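Local coordinates for thioredoxin family protein (PDB 1Z6N) that is of unknown function but has a thioredoxin-like fold, binds magnesium, and may take part in thiol-disulfide chemistry, at residues A110-L115 / G125-R130. Sequence-based numbering, arbitrary orientation.
Sequences AIPLVL and GRFVER
Val114 and Phe127 form a hydrogen-bonded pair of an antiparallel beta hairpin, Val114 N reaching Phe127 O at 2.8 Å and Phe127 N returning to Val114 O at 2.9 Å. Both bonds are close to straight, their N-H...O angles within a degree of 166°. The axes of 113-115 and 125-128 run at 162° to each other, close to antiparallel. On the face carrying this pair, Val114 CB packs on Phe127 CB at 3.8 Å. Phe127 CG is anti to the backbone N (chi1 173°), and the ring it carries extends beside both Val114 and Pro112. Val114 CG2 approaches CD2 of that ring obliquely, whereas Pro112 CG reaches the rim at CE2, near the ring plane. The ring thus fits against two bumps of the opposite segment.

The other face is built from two side-by-side pairs pointing the same way. Leu113 CD1 meets Val128 CG2 at 4.0 Å, and Leu115 CD2 meets the aliphatic CG of Arg126 at 3.8 Å, while the guanidinium of Arg126 reaches on to the Leu104 carbonyl through NH2.

Beyond the regular pairing, the cis peptide before Pro112 bends the chain. Glu129 N still donates to Pro112 O at 2.8 Å, and Pro112 CD sits 3.5 Å from Glu129 O. Glu129 CG lies against Ile111 O, and its carboxylate end comes beside Ala110 CB.

A cis-proline facing a CxxC pattern is a hallmark of thioredoxin folds; here Pro112 and Ile111 touch Cys69, consistent with such a site. Strand 113-117 pairs on its other side with strand 56-61, leaving 123-128 as one of the two edge strands of the four-stranded sheet. Helix 67-82 receives Pro112 and Phe127, and helix 151-164 also packs against Phe127.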
ATOM      1  N   ALA A 110      11.498  -5.265  -3.377  1.00  9.48           N
ATOM      2  CA  ALA A 110      11.126  -5.430  -1.974  1.00  8.77           C
ATOM      3  C   ALA A 110       9.642  -5.120  -1.901  1.00  9.76           C
ATOM      4  O   ALA A 110       9.181  -4.117  -2.463  1.00 11.25           O
ATOM      5  CB  ALA A 110      11.928  -4.464  -1.104  1.00  8.97           C
ATOM      6  N   ILE A 111       8.895  -5.994  -1.241  1.00  8.92           N
ATOM      7  CA  ILE A 111       7.444  -5.851  -1.215  1.00  8.32           C
ATOM      8  C   ILE A 111       6.947  -5.436   0.181  1.00  8.09           C
ATOM      9  O   ILE A 111       7.580  -5.780   1.192  1.00  8.61           O
ATOM     10  CB  ILE A 111       6.714  -7.134  -1.717  1.00  8.44           C
ATOM     11  CG1 ILE A 111       7.205  -8.362  -0.949  1.00  9.12           C
ATOM     12  CG2 ILE A 111       6.886  -7.285  -3.249  1.00  9.89           C
ATOM     13  CD1 ILE A 111       6.386  -9.596  -1.194  1.00  9.60           C
ATOM     14  N   PRO A 112       5.817  -4.709   0.247  1.00  7.89           N
ATOM     15  CA  PRO A 112       5.011  -4.256  -0.895  1.00  7.95           C
ATOM     16  C   PRO A 112       5.658  -3.082  -1.607  1.00  7.51           C
ATOM     17  O   PRO A 112       6.211  -2.186  -0.957  1.00  8.12           O
ATOM     18  CB  PRO A 112       3.721  -3.774  -0.231  1.00  8.19           C
ATOM     19  CG  PRO A 112       4.131  -3.349   1.130  1.00  7.74           C
ATOM     20  CD  PRO A 112       5.212  -4.313   1.535  1.00  8.70           C
ATOM     21  N   LEU A 113       5.583  -3.103  -2.932  1.00  7.75           N
ATOM     22  CA  LEU A 113       5.963  -1.967  -3.746  1.00  8.17           C
ATOM     23  C   LEU A 113       4.663  -1.304  -4.183  1.00  8.46           C
ATOM     24  O   LEU A 113       3.842  -1.943  -4.845  1.00  9.08           O
ATOM     25  CB  LEU A 113       6.768  -2.447  -4.964  1.00  8.51           C
ATOM     26  CG  LEU A 113       7.046  -1.413  -6.061  1.00 10.05           C
ATOM     27  CD1 LEU A 113       7.916  -0.282  -5.508  1.00  9.70           C
ATOM     28  CD2 LEU A 113       7.718  -2.069  -7.283  1.00 11.53           C
ATOM     29  N   VAL A 114       4.477  -0.042  -3.800  1.00  8.06           N
ATOM     30  CA  VAL A 114       3.248   0.662  -4.078  1.00  7.93           C
ATOM     31  C   VAL A 114       3.554   1.850  -4.986  1.00  8.26           C
ATOM     32  O   VAL A 114       4.242   2.787  -4.581  1.00  8.65           O
ATOM     33  CB  VAL A 114       2.569   1.159  -2.781  1.00  8.90           C
ATOM     34  CG1 VAL A 114       1.281   1.884  -3.098  1.00  9.28           C
ATOM     35  CG2 VAL A 114       2.279  -0.020  -1.823  1.00  8.27           C
ATOM     36  N   LEU A 115       3.031   1.799  -6.205  1.00  7.86           N
ATOM     37  CA  LEU A 115       3.195   2.903  -7.150  1.00  7.72           C
ATOM     38  C   LEU A 115       1.937   3.758  -7.128  1.00  7.63           C
ATOM     39  O   LEU A 115       0.837   3.248  -7.341  1.00  7.94           O
ATOM     40  CB  LEU A 115       3.459   2.349  -8.554  1.00  7.85           C
ATOM     41  CG  LEU A 115       4.657   1.391  -8.672  1.00  8.90           C
ATOM     42  CD1 LEU A 115       4.782   0.962 -10.135  1.00  9.69           C
ATOM     43  CD2 LEU A 115       5.953   2.048  -8.201  1.00 10.37           C
ATOM     44  N   GLY A 125       4.791   8.782  -7.457  1.00  8.19           N
ATOM     45  CA  GLY A 125       5.767   8.409  -6.452  1.00  8.79           C
ATOM     46  C   GLY A 125       5.569   6.979  -6.011  1.00  8.95           C
ATOM     47  O   GLY A 125       4.728   6.266  -6.568  1.00  8.63           O
ATOM     48  N   ARG A 126       6.356   6.579  -5.013  1.00  9.58           N
ATOM     49  CA  ARG A 126       6.393   5.199  -4.550  1.00 10.09           C
ATOM     50  C   ARG A 126       6.439   5.107  -3.042  1.00 10.00           C
ATOM     51  O   ARG A 126       7.093   5.930  -2.369  1.00  9.21           O
ATOM     52  CB  ARG A 126       7.666   4.498  -5.030  1.00 11.59           C
ATOM     53  CG  ARG A 126       8.064   4.710  -6.437  1.00 13.98           C
ATOM     54  CD  ARG A 126       9.520   4.331  -6.562  1.00 13.97           C
ATOM     55  NE  ARG A 126       9.999   4.595  -7.906  1.00 14.51           N
ATOM     56  CZ  ARG A 126      11.124   4.096  -8.402  1.00 15.30           C
ATOM     57  NH1 ARG A 126      11.884   3.301  -7.663  1.00 15.59           N
ATOM     58  NH2 ARG A 126      11.472   4.386  -9.641  1.00 15.78           N
ATOM     59  N   PHE A 127       5.803   4.049  -2.543  1.00  8.91           N
ATOM     60  CA  PHE A 127       5.965   3.577  -1.162  1.00  8.94           C
ATOM     61  C   PHE A 127       6.662   2.219  -1.278  1.00  9.19           C
ATOM     62  O   PHE A 127       6.245   1.380  -2.082  1.00  9.33           O
ATOM     63  CB  PHE A 127       4.596   3.464  -0.491  1.00  9.20           C
ATOM     64  CG  PHE A 127       4.610   2.821   0.878  1.00  8.87           C
ATOM     65  CD1 PHE A 127       4.499   3.599   2.039  1.00  8.32           C
ATOM     66  CD2 PHE A 127       4.705   1.435   1.010  1.00  9.68           C
ATOM     67  CE1 PHE A 127       4.486   2.992   3.302  1.00  8.70           C
ATOM     68  CE2 PHE A 127       4.680   0.822   2.264  1.00  8.31           C
ATOM     69  CZ  PHE A 127       4.578   1.601   3.414  1.00  9.18           C
ATOM     70  N   VAL A 128       7.727   1.995  -0.513  1.00  9.06           N
ATOM     71  CA  VAL A 128       8.515   0.778  -0.692  1.00  9.13           C
ATOM     72  C   VAL A 128       8.736   0.072   0.642  1.00  8.82           C
ATOM     73  O   VAL A 128       9.478   0.579   1.508  1.00  8.59           O
ATOM     74  CB  VAL A 128       9.900   1.040  -1.360  1.00  9.29           C
ATOM     75  CG1 VAL A 128      10.592  -0.290  -1.652  1.00 10.73           C
ATOM     76  CG2 VAL A 128       9.766   1.882  -2.636  1.00  9.64           C
ATOM     77  N   GLU A 129       8.073  -1.080   0.786  1.00  8.76           N
ATOM     78  CA  GLU A 129       8.240  -1.999   1.913  1.00  9.07           C
ATOM     79  C   GLU A 129       7.655  -1.551   3.261  1.00  8.38           C
ATOM     80  O   GLU A 129       6.804  -2.250   3.823  1.00  8.32           O
ATOM     81  CB  GLU A 129       9.702  -2.442   2.072  1.00  9.04           C
ATOM     82  CG  GLU A 129       9.858  -3.745   2.854  1.00 10.50           C
ATOM     83  CD  GLU A 129      11.271  -4.314   2.820  1.00 11.33           C
ATOM     84  OE1 GLU A 129      12.231  -3.533   2.937  1.00 14.72           O
ATOM     85  OE2 GLU A 129      11.417  -5.543   2.679  1.00 13.91           O
ATOM     86  N   ARG A 130       8.124  -0.410   3.776  1.00  8.29           N
ATOM     87  CA  ARG A 130       7.739   0.058   5.100  1.00  8.59           C
ATOM     88  C   ARG A 130       7.604   1.576   5.092  1.00  8.01           C
ATOM     89  O   ARG A 130       8.247   2.229   4.269  1.00  7.90           O
ATOM     90  CB  ARG A 130       8.793  -0.357   6.131  1.00  9.66           C
ATOM     91  CG  ARG A 130       8.825  -1.842   6.310  1.00 12.05           C
ATOM     92  CD  ARG A 130       9.958  -2.292   7.204  1.00 13.56           C
ATOM     93  NE  ARG A 130      10.046  -3.741   7.099  1.00 14.95           N
ATOM     94  CZ  ARG A 130      11.168  -4.450   7.036  1.00 17.16           C
ATOM     95  NH1 ARG A 130      12.359  -3.855   7.095  1.00 16.94           N
ATOM     96  NH2 ARG A 130      11.091  -5.771   6.909  1.00 18.05           N
TER